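Local coordinates for SusD-like carbohydrate binding protein BF1063 (Bacteroides fragilis NCTC 9343, PDB 3I4G) that probably binds carbohydrate at the bacterial outer membrane as a SusD-like protein, at residues T131-L136 with L167-T172; T172-A177 with L201-R206; N235-F240 with L319-Y324; Q268-A273 with K364-S369. All blocks are in the same frame, centred on the assembly; numbering follows the deposited sequence.

How the contacts relate
Two pairs of neighbours make up this set. Contacts 1 and 2 lie about 8 Å apart, centre to centre, and both use helix 163-180, which packs against helix 116-139 in the first and helix 197-211 in the second; Thr172 belongs to both. Contacts 3 and 4 touch, their centres about 12 Å apart, and are joined through Lys364, whose NZ probably bonds to Tyr236 OH. Contacts 1 and 4 are buried, whereas 2 and 3 are only partly so. The helical pair relies on aromatic, aliphatic and sulfur packing. Contact 3 adds a water bridge between loop and helix end, and contact 4 returns to purely apolar packing across its two segments.

Contact 1: residues T131-L136 with L167-T172; sequences TQYFYL and LKWCVT
Tyr133 meets Trp169 and Cys170 where two nearly antiparallel helices pass each other, their axes 9.6 Å apart at an angle of 152°. Going out along the tyrosine, its CB touches the sulfur first: Tyr133 CB lies 3.9 Å from Cys170 SG. CG comes next and is already near the indole, and the ring carbon beyond it makes the closest approach, Tyr133 CD2 to Trp169 CZ3 at 3.5 Å. CE2 then looks to the neighbouring corner, 4.0 Å from Trp169 CH2. The two six-membered rings stand steeply to one another, planes at 79°, in an oblique pairing. Trp169 reaches this place because its CG is anti to the backbone N (chi1 -179°), which carries the benzo end of the indole up to the tyrosine. At the tip, Tyr133 OH leaves the pair and bonds to Val146 O, while Trp169 NE1 bonds to Glu147 OE1, so one loop holds the polar ends of both rings. Cys170 SG also comes within 3.8 Å of Phe134 N, a packing contact. Helix 86-109 lies against Tyr133 through Ile99, and helix 197-211 receives Phe134, whose ring meets Phe203 edge to face.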
loop_
_atom_site.group_PDB
_atom_site.type_symbol
_atom_site.label_atom_id
_atom_site.label_comp_id
_atom_site.label_asym_id
_atom_site.label_seq_id
_atom_site.Cartn_x
_atom_site.Cartn_y
_atom_site.Cartn_z
ATOM N N THR A 131 2.725 12.044 8.906
ATOM C CA THR A 131 2.202 10.996 8.051
ATOM C C THR A 131 0.681 10.987 8.084
ATOM O O THR A 131 0.057 10.737 7.071
ATOM C CB THR A 131 2.701 9.572 8.356
ATOM O OG1 THR A 131 2.275 9.141 9.654
ATOM C CG2 THR A 131 4.206 9.430 8.181
ATOM N N GLN A 132 0.062 11.287 9.213
ATOM C CA GLN A 132 -1.400 11.275 9.262
ATOM C C GLN A 132 -1.971 12.367 8.395
ATOM O O GLN A 132 -2.933 12.126 7.675
ATOM C CB GLN A 132 -1.884 11.419 10.713
ATOM C CG GLN A 132 -1.298 10.387 11.666
ATOM C CD GLN A 132 -1.530 8.966 11.214
ATOM O OE1 GLN A 132 -2.609 8.414 11.415
ATOM N NE2 GLN A 132 -0.500 8.347 10.615
ATOM N N TYR A 133 -1.403 13.574 8.457
ATOM C CA TYR A 133 -1.859 14.659 7.606
ATOM C C TYR A 133 -1.581 14.347 6.121
ATOM O O TYR A 133 -2.350 14.739 5.276
ATOM C CB TYR A 133 -1.250 15.999 8.048
ATOM C CG TYR A 133 -1.928 16.512 9.279
ATOM C CD1 TYR A 133 -3.240 16.931 9.219
ATOM C CD2 TYR A 133 -1.282 16.534 10.513
ATOM C CE1 TYR A 133 -3.892 17.373 10.343
ATOM C CE2 TYR A 133 -1.923 17.017 11.645
ATOM C CZ TYR A 133 -3.228 17.417 11.545
ATOM O OH TYR A 133 -3.954 17.893 12.674
ATOM N N PHE A 134 -0.490 13.643 5.816
ATOM C CA PHE A 134 -0.180 13.243 4.457
ATOM C C PHE A 134 -1.296 12.381 3.883
ATOM O O PHE A 134 -1.764 12.637 2.767
ATOM C CB PHE A 134 1.181 12.497 4.431
ATOM C CG PHE A 134 1.416 11.731 3.163
ATOM C CD1 PHE A 134 1.928 12.338 2.042
ATOM C CD2 PHE A 134 1.077 10.394 3.087
ATOM C CE1 PHE A 134 2.086 11.653 0.883
ATOM C CE2 PHE A 134 1.245 9.685 1.920
ATOM C CZ PHE A 134 1.745 10.333 0.818
ATOM N N TYR A 135 -1.725 11.388 4.620
ATOM C CA TYR A 135 -2.816 10.551 4.144
ATOM C C TYR A 135 -4.181 11.281 4.157
ATOM O O TYR A 135 -4.940 11.179 3.206
ATOM C CB TYR A 135 -2.880 9.244 4.934
ATOM C CG TYR A 135 -1.723 8.317 4.724
ATOM C CD1 TYR A 135 -1.585 7.629 3.529
ATOM C CD2 TYR A 135 -0.793 8.078 5.713
ATOM C CE1 TYR A 135 -0.510 6.784 3.329
ATOM C CE2 TYR A 135 0.277 7.249 5.519
ATOM C CZ TYR A 135 0.410 6.613 4.311
ATOM O OH TYR A 135 1.467 5.754 4.116
ATOM N N LEU A 136 -4.477 12.050 5.201
ATOM C CA LEU A 136 -5.701 12.856 5.171
ATOM C C LEU A 136 -5.751 13.766 3.958
ATOM O O LEU A 136 -6.777 13.896 3.284
ATOM C CB LEU A 136 -5.833 13.658 6.447
ATOM C CG LEU A 136 -6.113 12.895 7.737
ATOM C CD1 LEU A 136 -5.893 13.821 8.905
ATOM C CD2 LEU A 136 -7.517 12.331 7.727
ATOM N N LEU A 167 -0.123 20.277 2.652
ATOM C CA LEU A 167 1.053 19.688 2.037
ATOM C C LEU A 167 2.309 20.550 2.281
ATOM O O LEU A 167 3.395 20.010 2.525
ATOM C CB LEU A 167 0.815 19.451 0.556
ATOM C CG LEU A 167 -0.251 18.396 0.240
ATOM C CD1 LEU A 167 -0.488 18.347 -1.270
ATOM C CD2 LEU A 167 0.082 16.988 0.821
ATOM N N LYS A 168 2.185 21.875 2.241
ATOM C CA LYS A 168 3.321 22.735 2.556
ATOM C C LYS A 168 3.796 22.502 3.991
ATOM O O LYS A 168 5.003 22.509 4.264
ATOM C CB LYS A 168 2.964 24.219 2.371
ATOM C CG LYS A 168 2.815 24.651 0.918
ATOM C CD LYS A 168 2.432 26.151 0.796
ATOM N N TRP A 169 2.850 22.369 4.927
ATOM C CA TRP A 169 3.180 22.084 6.312
ATOM C C TRP A 169 3.873 20.724 6.424
ATOM O O TRP A 169 4.861 20.566 7.158
ATOM C CB TRP A 169 1.885 22.173 7.165
ATOM C CG TRP A 169 2.025 21.937 8.620
ATOM C CD1 TRP A 169 2.188 22.857 9.579
ATOM C CD2 TRP A 169 1.896 20.684 9.275
ATOM N NE1 TRP A 169 2.202 22.253 10.808
ATOM C CE2 TRP A 169 2.016 20.910 10.641
ATOM C CE3 TRP A 169 1.661 19.385 8.827
ATOM C CZ2 TRP A 169 1.954 19.883 11.578
ATOM C CZ3 TRP A 169 1.604 18.355 9.750
ATOM C CH2 TRP A 169 1.739 18.624 11.123
ATOM N N CYS A 170 3.371 19.734 5.693
ATOM C CA CYS A 170 3.987 18.403 5.709
ATOM C C CYS A 170 5.422 18.469 5.206
ATOM O O CYS A 170 6.285 17.798 5.736
ATOM C CB CYS A 170 3.200 17.415 4.881
ATOM S SG CYS A 170 1.644 16.830 5.622
ATOM N N VAL A 171 5.688 19.269 4.181
ATOM C CA VAL A 171 7.074 19.436 3.717
ATOM C C VAL A 171 7.964 19.927 4.859
ATOM O O VAL A 171 9.032 19.365 5.126
ATOM C CB VAL A 171 7.148 20.395 2.513
ATOM C CG1 VAL A 171 8.581 20.864 2.272
ATOM C CG2 VAL A 171 6.535 19.728 1.261
ATOM N N THR A 172 7.512 20.963 5.565
ATOM C CA THR A 172 8.288 21.513 6.663
ATOM C C THR A 172 8.499 20.457 7.740
ATOM O O THR A 172 9.626 20.287 8.252
ATOM C CB THR A 172 7.575 22.730 7.257
ATOM O OG1 THR A 172 7.412 23.711 6.215
ATOM C CG2 THR A 172 8.362 23.307 8.450
#

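Contact 2: residues T172-A177 with L201-R206; sequences TEFTAA and LAFLGR
An antiparallel pair of helices in the SusD-like N-terminal region brings Phe174 of helix 163-180 onto Phe203 and Leu204 of helix 197-211, with the axes 8.7 Å apart and inclined at 159°. The heart of it is a CH-pi contact: Phe203 CB sits over one face of the Phe174 ring, 3.7 Å from the ring centroid and 16° off its normal, displaced toward the rim. The nearest ring carbon is Phe174 CZ, 3.6 Å from Phe203 CB. The two phenyl rings themselves barely overlap; their planes are within 30° of parallel, but they have slid apart. Closer to the backbone, Phe174 CB rests against Leu204 CB at 4.0 Å. With CG anti to the backbone N, Leu204 carries its branch to Thr175, and Leu204 CD2 lies 3.7 Å from Thr175 OG1. The charged side chains nearby lie outside the interface: Glu173 pairs with Arg126 and Arg129, Arg206 with Glu389. Apolar groups thus supply most of the contact, and the pair is held by shape and apolar packing, since its one hydroxyl, Thr175 OG1, is already bonded to Val171 O one turn back and meets the leucine as a packing surface.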
loop_
_atom_site.group_PDB
_atom_site.type_symbol
_atom_site.label_atom_id
_atom_site.label_comp_id
_atom_site.label_asym_id
_atom_site.label_seq_id
_atom_site.Cartn_x
_atom_site.Cartn_y
_atom_site.Cartn_z
ATOM N N THR A 172 7.512 20.963 5.565
ATOM C CA THR A 172 8.288 21.513 6.663
ATOM C C THR A 172 8.499 20.457 7.740
ATOM O O THR A 172 9.626 20.287 8.252
ATOM C CB THR A 172 7.575 22.730 7.257
ATOM O OG1 THR A 172 7.412 23.711 6.215
ATOM C CG2 THR A 172 8.362 23.307 8.450
ATOM N N GLU A 173 7.448 19.754 8.119
ATOM C CA GLU A 173 7.532 18.758 9.174
ATOM C C GLU A 173 8.401 17.554 8.815
ATOM O O GLU A 173 9.209 17.105 9.633
ATOM C CB GLU A 173 6.120 18.299 9.534
ATOM C CG GLU A 173 5.273 19.358 10.216
ATOM C CD GLU A 173 5.827 19.794 11.555
ATOM O OE1 GLU A 173 5.933 18.924 12.454
ATOM O OE2 GLU A 173 6.135 21.017 11.731
ATOM N N PHE A 174 8.248 16.998 7.619
ATOM C CA PHE A 174 9.082 15.856 7.227
ATOM C C PHE A 174 10.530 16.268 7.095
ATOM O O PHE A 174 11.430 15.475 7.439
ATOM C CB PHE A 174 8.616 15.217 5.914
ATOM C CG PHE A 174 7.331 14.424 6.021
ATOM C CD1 PHE A 174 7.185 13.430 6.967
ATOM C CD2 PHE A 174 6.291 14.655 5.149
ATOM C CE1 PHE A 174 6.018 12.712 7.077
ATOM C CE2 PHE A 174 5.129 13.921 5.255
ATOM C CZ PHE A 174 4.998 12.965 6.221
ATOM N N THR A 175 10.779 17.495 6.625
ATOM C CA THR A 175 12.152 17.972 6.500
ATOM C C THR A 175 12.827 18.101 7.882
ATOM O O THR A 175 13.949 17.650 8.093
ATOM C CB THR A 175 12.191 19.314 5.769
ATOM O OG1 THR A 175 11.656 19.152 4.455
ATOM C CG2 THR A 175 13.622 19.870 5.665
ATOM N N ALA A 176 12.099 18.700 8.820
ATOM C CA ALA A 176 12.584 18.858 10.188
ATOM C C ALA A 176 12.752 17.528 10.897
ATOM O O ALA A 176 13.725 17.307 11.627
ATOM C CB ALA A 176 11.637 19.764 10.963
ATOM N N ALA A 177 11.819 16.620 10.698
ATOM C CA ALA A 177 11.945 15.288 11.271
ATOM C C ALA A 177 13.158 14.565 10.705
ATOM O O ALA A 177 13.968 14.015 11.463
ATOM C CB ALA A 177 10.673 14.474 11.046
ATOM N N LEU A 201 12.431 11.291 4.624
ATOM C CA LEU A 201 12.698 11.796 3.287
ATOM C C LEU A 201 11.795 11.143 2.224
ATOM O O LEU A 201 11.447 11.801 1.229
ATOM C CB LEU A 201 14.186 11.615 2.885
ATOM C CG LEU A 201 15.207 12.401 3.666
ATOM C CD1 LEU A 201 16.629 11.905 3.381
ATOM C CD2 LEU A 201 15.047 13.862 3.307
ATOM N N ALA A 202 11.429 9.870 2.386
ATOM C CA ALA A 202 10.576 9.210 1.415
ATOM C C ALA A 202 9.178 9.794 1.476
ATOM O O ALA A 202 8.556 10.027 0.443
ATOM C CB ALA A 202 10.549 7.713 1.663
ATOM N N PHE A 203 8.671 10.048 2.689
ATOM C CA PHE A 203 7.386 10.723 2.795
ATOM C C PHE A 203 7.444 12.169 2.313
ATOM O O PHE A 203 6.477 12.654 1.730
ATOM C CB PHE A 203 6.816 10.633 4.212
ATOM C CG PHE A 203 6.083 9.357 4.450
ATOM C CD1 PHE A 203 4.733 9.283 4.156
ATOM C CD2 PHE A 203 6.712 8.218 4.927
ATOM C CE1 PHE A 203 4.015 8.110 4.332
ATOM C CE2 PHE A 203 5.978 7.038 5.128
ATOM C CZ PHE A 203 4.644 6.988 4.785
ATOM N N LEU A 204 8.567 12.828 2.518
ATOM C CA LEU A 204 8.772 14.149 1.916
ATOM C C LEU A 204 8.639 14.057 0.409
ATOM O O LEU A 204 7.957 14.876 -0.217
ATOM C CB LEU A 204 10.159 14.699 2.274
ATOM C CG LEU A 204 10.587 16.002 1.647
ATOM C CD1 LEU A 204 9.593 17.123 2.012
ATOM C CD2 LEU A 204 11.991 16.367 2.104
ATOM N N GLY A 205 9.330 13.110 -0.211
ATOM C CA GLY A 205 9.211 12.917 -1.642
ATOM C C GLY A 205 7.805 12.640 -2.098
ATOM O O GLY A 205 7.358 13.219 -3.100
ATOM N N ARG A 206 7.070 11.772 -1.402
ATOM C CA ARG A 206 5.693 11.523 -1.786
ATOM C C ARG A 206 4.842 12.795 -1.639
ATOM O O ARG A 206 3.954 13.056 -2.472
ATOM C CB ARG A 206 5.047 10.412 -0.934
ATOM C CG ARG A 206 5.505 8.986 -1.176
ATOM C CD ARG A 206 4.647 8.065 -0.343
ATOM N NE ARG A 206 4.855 6.651 -0.615
ATOM C CZ ARG A 206 4.117 5.727 -0.049
ATOM N NH1 ARG A 206 3.197 6.072 0.853
ATOM N NH2 ARG A 206 4.306 4.467 -0.351
#

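Contact 3: residues N235-F240 with L319-Y324; sequences NYQELF and LDYTIY
A short 3-10 turn at 237-239 runs beside the last turn of helix 317-322, Gln237 CA standing 6.2 Å from Tyr321 CA, just before the chain becomes strand at Ile323. Tyr236 and Gln237 both meet the same side of the Tyr321 ring, the first toward CD2 and the second toward CD1. Tyr236 CD2 approaches Tyr321 CD2 to 3.7 Å, the rings near parallel but slid apart with little overlap. Gln237 crosses Tyr321 at about a right angle, with Gln237 CD 3.5 Å from Tyr321 CD1 and the amide plane only 17° from the ring plane. The amide nitrogen is used as well: Gln237 NE2 donates to a water at 2.9 Å, and that water donates to Tyr321 O at 2.7 Å, tying loop to helix end. Thr322 OG1 comes to the edge of the Tyr236 ring, 3.7 Å from Tyr236 CE2, while bonded to Arg318 O. With CG anti to the backbone N (chi1 -176°), Tyr236 extends past the helix, and its OH meets Glu447 O and Lys364 NZ. Just ahead of the turn, Asn235 forms an Asx motif: its OD1 accepts from Glu238 N at 2.9 Å with an N-H...O angle of 151°.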
loop_
_atom_site.group_PDB
_atom_site.type_symbol
_atom_site.label_atom_id
_atom_site.label_comp_id
_atom_site.label_asym_id
_atom_site.label_seq_id
_atom_site.Cartn_x
_atom_site.Cartn_y
_atom_site.Cartn_z
ATOM N N ASN A 235 16.584 -10.870 -3.400
ATOM C CA ASN A 235 15.353 -11.635 -3.365
ATOM C C ASN A 235 14.099 -10.781 -3.146
ATOM O O ASN A 235 13.975 -10.117 -2.122
ATOM C CB ASN A 235 15.448 -12.742 -2.304
ATOM C CG ASN A 235 14.353 -13.771 -2.484
ATOM O OD1 ASN A 235 13.200 -13.563 -2.154
ATOM N ND2 ASN A 235 14.715 -14.899 -3.093
ATOM N N TYR A 236 13.186 -10.819 -4.105
ATOM C CA TYR A 236 11.952 -10.035 -4.058
ATOM C C TYR A 236 10.994 -10.570 -3.005
ATOM O O TYR A 236 10.496 -9.806 -2.191
ATOM C CB TYR A 236 11.272 -10.075 -5.424
ATOM C CG TYR A 236 10.021 -9.240 -5.623
ATOM C CD1 TYR A 236 10.105 -7.939 -6.018
ATOM C CD2 TYR A 236 8.762 -9.820 -5.525
ATOM C CE1 TYR A 236 8.980 -7.193 -6.278
ATOM C CE2 TYR A 236 7.612 -9.107 -5.782
ATOM C CZ TYR A 236 7.729 -7.781 -6.156
ATOM O OH TYR A 236 6.581 -7.052 -6.421
ATOM N N GLN A 237 10.727 -11.871 -3.029
ATOM C CA GLN A 237 9.754 -12.468 -2.091
ATOM C C GLN A 237 10.085 -12.204 -0.634
ATOM O O GLN A 237 9.195 -11.944 0.190
ATOM C CB GLN A 237 9.631 -13.977 -2.308
ATOM C CG GLN A 237 9.034 -14.372 -3.635
ATOM C CD GLN A 237 8.865 -15.849 -3.732
ATOM O OE1 GLN A 237 9.835 -16.570 -4.033
ATOM N NE2 GLN A 237 7.639 -16.327 -3.560
ATOM N N GLU A 238 11.375 -12.257 -0.320
ATOM C CA GLU A 238 11.852 -12.133 1.049
ATOM C C GLU A 238 11.721 -10.749 1.621
ATOM O O GLU A 238 11.813 -10.590 2.834
ATOM C CB GLU A 238 13.322 -12.649 1.155
ATOM C CG GLU A 238 13.340 -14.184 1.123
ATOM C CD GLU A 238 14.723 -14.793 1.089
ATOM O OE1 GLU A 238 15.713 -14.065 1.086
ATOM O OE2 GLU A 238 14.800 -16.054 1.077
ATOM N N LEU A 239 11.452 -9.757 0.791
ATOM C CA LEU A 239 11.115 -8.421 1.288
ATOM C C LEU A 239 9.862 -8.412 2.130
ATOM O O LEU A 239 9.703 -7.510 2.947
ATOM C CB LEU A 239 10.882 -7.469 0.118
ATOM C CG LEU A 239 12.084 -7.160 -0.762
ATOM C CD1 LEU A 239 11.610 -6.424 -2.018
ATOM C CD2 LEU A 239 13.145 -6.372 0.020
ATOM N N PHE A 240 9.004 -9.413 1.949
ATOM C CA PHE A 240 7.663 -9.399 2.527
ATOM C C PHE A 240 7.448 -10.478 3.528
ATOM O O PHE A 240 6.296 -10.759 3.892
ATOM C CB PHE A 240 6.637 -9.483 1.383
ATOM C CG PHE A 240 6.948 -8.517 0.254
ATOM C CD1 PHE A 240 6.639 -7.185 0.365
ATOM C CD2 PHE A 240 7.532 -8.952 -0.909
ATOM C CE1 PHE A 240 6.937 -6.304 -0.621
ATOM C CE2 PHE A 240 7.817 -8.059 -1.946
ATOM C CZ PHE A 240 7.524 -6.724 -1.794
ATOM N N LEU A 319 5.183 -11.919 -11.305
ATOM C CA LEU A 319 3.794 -12.381 -11.346
ATOM C C LEU A 319 3.618 -13.544 -10.385
ATOM O O LEU A 319 2.860 -13.452 -9.429
ATOM C CB LEU A 319 3.435 -12.767 -12.770
ATOM C CG LEU A 319 1.987 -13.119 -13.102
ATOM C CD1 LEU A 319 1.811 -13.062 -14.628
ATOM C CD2 LEU A 319 1.555 -14.488 -12.539
ATOM N N ASP A 320 4.381 -14.627 -10.581
ATOM C CA ASP A 320 4.276 -15.752 -9.662
ATOM C C ASP A 320 4.730 -15.381 -8.257
ATOM O O ASP A 320 4.246 -15.986 -7.296
ATOM C CB ASP A 320 5.070 -16.980 -10.198
ATOM C CG ASP A 320 4.334 -17.754 -11.275
ATOM O OD1 ASP A 320 3.081 -17.843 -11.181
ATOM O OD2 ASP A 320 5.023 -18.317 -12.181
ATOM N N TYR A 321 5.630 -14.416 -8.088
ATOM C CA TYR A 321 5.987 -14.020 -6.715
ATOM C C TYR A 321 4.835 -13.330 -5.976
ATOM O O TYR A 321 4.752 -13.390 -4.771
ATOM C CB TYR A 321 7.167 -13.057 -6.667
ATOM C CG TYR A 321 8.485 -13.592 -7.207
ATOM C CD1 TYR A 321 8.799 -14.923 -7.146
ATOM C CD2 TYR A 321 9.470 -12.721 -7.682
ATOM C CE1 TYR A 321 10.031 -15.408 -7.618
ATOM C CE2 TYR A 321 10.685 -13.181 -8.166
ATOM C CZ TYR A 321 10.953 -14.521 -8.132
ATOM O OH TYR A 321 12.166 -15.037 -8.597
ATOM N N THR A 322 3.956 -12.686 -6.723
ATOM C CA THR A 322 2.925 -11.823 -6.139
ATOM C C THR A 322 1.541 -12.425 -6.050
ATOM O O THR A 322 0.830 -12.170 -5.050
ATOM C CB THR A 322 2.885 -10.514 -6.922
ATOM O OG1 THR A 322 4.210 -9.925 -6.881
ATOM C CG2 THR A 322 1.910 -9.514 -6.328
ATOM N N ILE A 323 1.157 -13.220 -7.044
ATOM C CA ILE A 323 -0.188 -13.794 -7.097
ATOM C C ILE A 323 -0.138 -15.260 -7.416
ATOM O O ILE A 323 0.875 -15.753 -7.945
ATOM C CB ILE A 323 -1.079 -13.030 -8.152
ATOM C CG1 ILE A 323 -0.585 -13.239 -9.590
ATOM C CG2 ILE A 323 -1.128 -11.558 -7.809
ATOM C CD1 ILE A 323 -1.481 -12.590 -10.668
ATOM N N TYR A 324 -1.222 -15.979 -7.118
ATOM C CA TYR A 324 -1.351 -17.389 -7.545
ATOM C C TYR A 324 -2.773 -17.589 -8.079
ATOM O O TYR A 324 -3.622 -16.665 -8.034
ATOM C CB TYR A 324 -0.885 -18.396 -6.471
ATOM C CG TYR A 324 -1.636 -18.427 -5.165
ATOM C CD1 TYR A 324 -1.274 -17.576 -4.139
ATOM C CD2 TYR A 324 -2.615 -19.369 -4.917
ATOM C CE1 TYR A 324 -1.882 -17.629 -2.916
ATOM C CE2 TYR A 324 -3.255 -19.419 -3.693
ATOM C CZ TYR A 324 -2.890 -18.544 -2.713
ATOM O OH TYR A 324 -3.532 -18.598 -1.496
HETATM O O HOH W 1 5.767 -14.361 -2.417
#

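Contact 4: residues Q268-A273 with K364-S369; sequences QHALSA and KYFEES. With EDO (1,2-ethanediol), chain C.
Phe366, in the loop that follows strand 360-362, packs into the end of helix 266-270 as part of a buried apolar cluster. Leu271 places CD2 almost squarely over the middle of the phenyl ring, a CH-pi contact in which Leu271 CD2 is 3.8 Å from the Phe366 ring centroid and 9° off the normal. Ala270 comes from another direction: its CB lies at the ring edge, near the plane, 3.8 Å from Phe366 CZ. One methyl thus covers a face while the other abuts the far end of the ring. Phe366 CG is anti to its carbonyl carbon (chi1 -57°), which sends the ring toward the helix end. Phe330 and Leu266 also touch the phenylalanine. One residue on, Glu367 N donates to O2 of a bound 1,2-ethanediol at 2.8 Å, with an angle of 152° at the hydrogen; the diol, probably from the crystallisation liquor, also bonds to Asn379 O. The arrangement is plain hydrophobic packing of a loop aromatic against a helix C-terminal end, where Leu271 is the first residue to leave helical geometry.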
loop_
_atom_site.group_PDB
_atom_site.type_symbol
_atom_site.label_atom_id
_atom_site.label_comp_id
_atom_site.label_asym_id
_atom_site.label_seq_id
_atom_site.Cartn_x
_atom_site.Cartn_y
_atom_site.Cartn_z
ATOM N N GLN A 268 -5.301 -15.244 8.328
ATOM C CA GLN A 268 -6.684 -15.679 8.453
ATOM C C GLN A 268 -7.533 -15.056 7.373
ATOM O O GLN A 268 -8.452 -15.690 6.809
ATOM C CB GLN A 268 -7.208 -15.266 9.829
ATOM C CG GLN A 268 -8.709 -15.553 10.026
ATOM C CD GLN A 268 -9.012 -17.019 10.101
ATOM O OE1 GLN A 268 -8.991 -17.595 11.194
ATOM N NE2 GLN A 268 -9.229 -17.651 8.949
ATOM N N HIS A 269 -7.300 -13.787 7.104
ATOM C CA HIS A 269 -8.114 -13.091 6.147
ATOM C C HIS A 269 -7.820 -13.384 4.701
ATOM O O HIS A 269 -8.764 -13.411 3.903
ATOM C CB HIS A 269 -8.033 -11.549 6.328
ATOM C CG HIS A 269 -9.327 -10.956 6.785
ATOM N ND1 HIS A 269 -9.403 -9.977 7.752
ATOM C CD2 HIS A 269 -10.595 -11.201 6.383
ATOM C CE1 HIS A 269 -10.680 -9.672 7.945
ATOM N NE2 HIS A 269 -11.424 -10.399 7.127
ATOM N N ALA A 270 -6.557 -13.597 4.367
ATOM C CA ALA A 270 -6.147 -13.609 2.952
ATOM C C ALA A 270 -5.580 -14.913 2.408
ATOM O O ALA A 270 -5.324 -14.989 1.214
ATOM C CB ALA A 270 -5.162 -12.479 2.671
ATOM N N LEU A 271 -5.334 -15.904 3.266
ATOM C CA LEU A 271 -5.059 -17.242 2.774
ATOM C C LEU A 271 -6.352 -17.819 2.195
ATOM O O LEU A 271 -7.463 -17.346 2.477
ATOM C CB LEU A 271 -4.539 -18.167 3.887
ATOM C CG LEU A 271 -3.169 -17.789 4.418
ATOM C CD1 LEU A 271 -2.748 -18.694 5.608
ATOM C CD2 LEU A 271 -2.043 -17.831 3.337
ATOM N N SER A 272 -6.230 -18.888 1.394
ATOM C CA SER A 272 -7.397 -19.559 0.855
ATOM C C SER A 272 -7.841 -20.672 1.810
ATOM O O SER A 272 -7.141 -21.011 2.783
ATOM C CB SER A 272 -7.125 -20.083 -0.561
ATOM O OG SER A 272 -6.360 -21.263 -0.531
ATOM N N ALA A 273 -8.995 -21.251 1.542
ATOM C CA ALA A 273 -9.565 -22.243 2.454
ATOM C C ALA A 273 -8.655 -23.417 2.730
ATOM O O ALA A 273 -8.627 -23.903 3.854
ATOM C CB ALA A 273 -10.907 -22.731 1.892
ATOM N N LYS A 364 2.108 -12.706 -2.153
ATOM C CA LYS A 364 2.954 -11.758 -1.422
ATOM C C LYS A 364 2.558 -11.744 0.047
ATOM O O LYS A 364 1.380 -11.840 0.367
ATOM C CB LYS A 364 2.842 -10.376 -2.022
ATOM C CG LYS A 364 3.824 -9.349 -1.474
ATOM C CD LYS A 364 3.826 -8.046 -2.270
ATOM C CE LYS A 364 4.642 -8.150 -3.588
ATOM N NZ LYS A 364 4.660 -6.886 -4.388
ATOM N N TYR A 365 3.589 -11.629 0.911
ATOM C CA TYR A 365 3.516 -11.519 2.378
ATOM C C TYR A 365 3.417 -12.850 3.122
ATOM O O TYR A 365 3.439 -12.856 4.346
ATOM C CB TYR A 365 2.362 -10.602 2.815
ATOM C CG TYR A 365 2.412 -9.191 2.317
ATOM C CD1 TYR A 365 3.348 -8.275 2.795
ATOM C CD2 TYR A 365 1.499 -8.742 1.367
ATOM C CE1 TYR A 365 3.394 -6.977 2.324
ATOM C CE2 TYR A 365 1.560 -7.453 0.878
ATOM C CZ TYR A 365 2.484 -6.564 1.368
ATOM O OH TYR A 365 2.488 -5.287 0.917
ATOM N N PHE A 366 3.355 -13.960 2.391
ATOM C CA PHE A 366 3.215 -15.296 3.013
ATOM C C PHE A 366 4.463 -16.132 2.847
ATOM O O PHE A 366 4.787 -16.563 1.756
ATOM C CB PHE A 366 1.963 -16.011 2.463
ATOM C CG PHE A 366 0.690 -15.216 2.679
ATOM C CD1 PHE A 366 0.288 -14.838 3.960
ATOM C CD2 PHE A 366 -0.077 -14.808 1.641
ATOM C CE1 PHE A 366 -0.835 -14.068 4.155
ATOM C CE2 PHE A 366 -1.208 -14.036 1.850
ATOM C CZ PHE A 366 -1.595 -13.675 3.095
ATOM N N GLU A 367 5.180 -16.308 3.963
ATOM C CA GLU A 367 6.419 -17.090 4.014
ATOM C C GLU A 367 6.029 -18.549 4.039
ATOM O O GLU A 367 5.933 -19.151 5.118
ATOM C CB GLU A 367 7.222 -16.634 5.239
ATOM C CG GLU A 367 8.585 -17.294 5.397
ATOM C CD GLU A 367 9.358 -16.768 6.608
ATOM O OE1 GLU A 367 9.282 -15.586 6.974
ATOM O OE2 GLU A 367 10.087 -17.570 7.219
ATOM N N GLU A 368 5.927 -19.158 2.859
ATOM C CA GLU A 368 5.287 -20.459 2.679
ATOM C C GLU A 368 5.983 -21.637 3.310
ATOM O O GLU A 368 5.317 -22.590 3.651
ATOM C CB GLU A 368 5.132 -20.762 1.177
ATOM C CG GLU A 368 4.251 -19.754 0.457
ATOM C CD GLU A 368 4.297 -19.984 -1.038
ATOM O OE1 GLU A 368 3.998 -21.099 -1.473
ATOM O OE2 GLU A 368 4.615 -19.013 -1.797
ATOM N N SER A 369 7.287 -21.609 3.477
ATOM C CA SER A 369 7.956 -22.776 4.051
ATOM C C SER A 369 7.943 -22.789 5.574
ATOM O O SER A 369 8.234 -23.826 6.173
ATOM C CB SER A 369 9.388 -22.851 3.550
ATOM O OG SER A 369 10.115 -21.704 3.940
HETATM C C1 EDO C . 2.440 -14.761 7.915
HETATM O O1 EDO C . 2.148 -13.373 8.190
HETATM C C2 EDO C . 3.805 -14.752 7.239
HETATM O O2 EDO C . 3.922 -15.921 6.455
#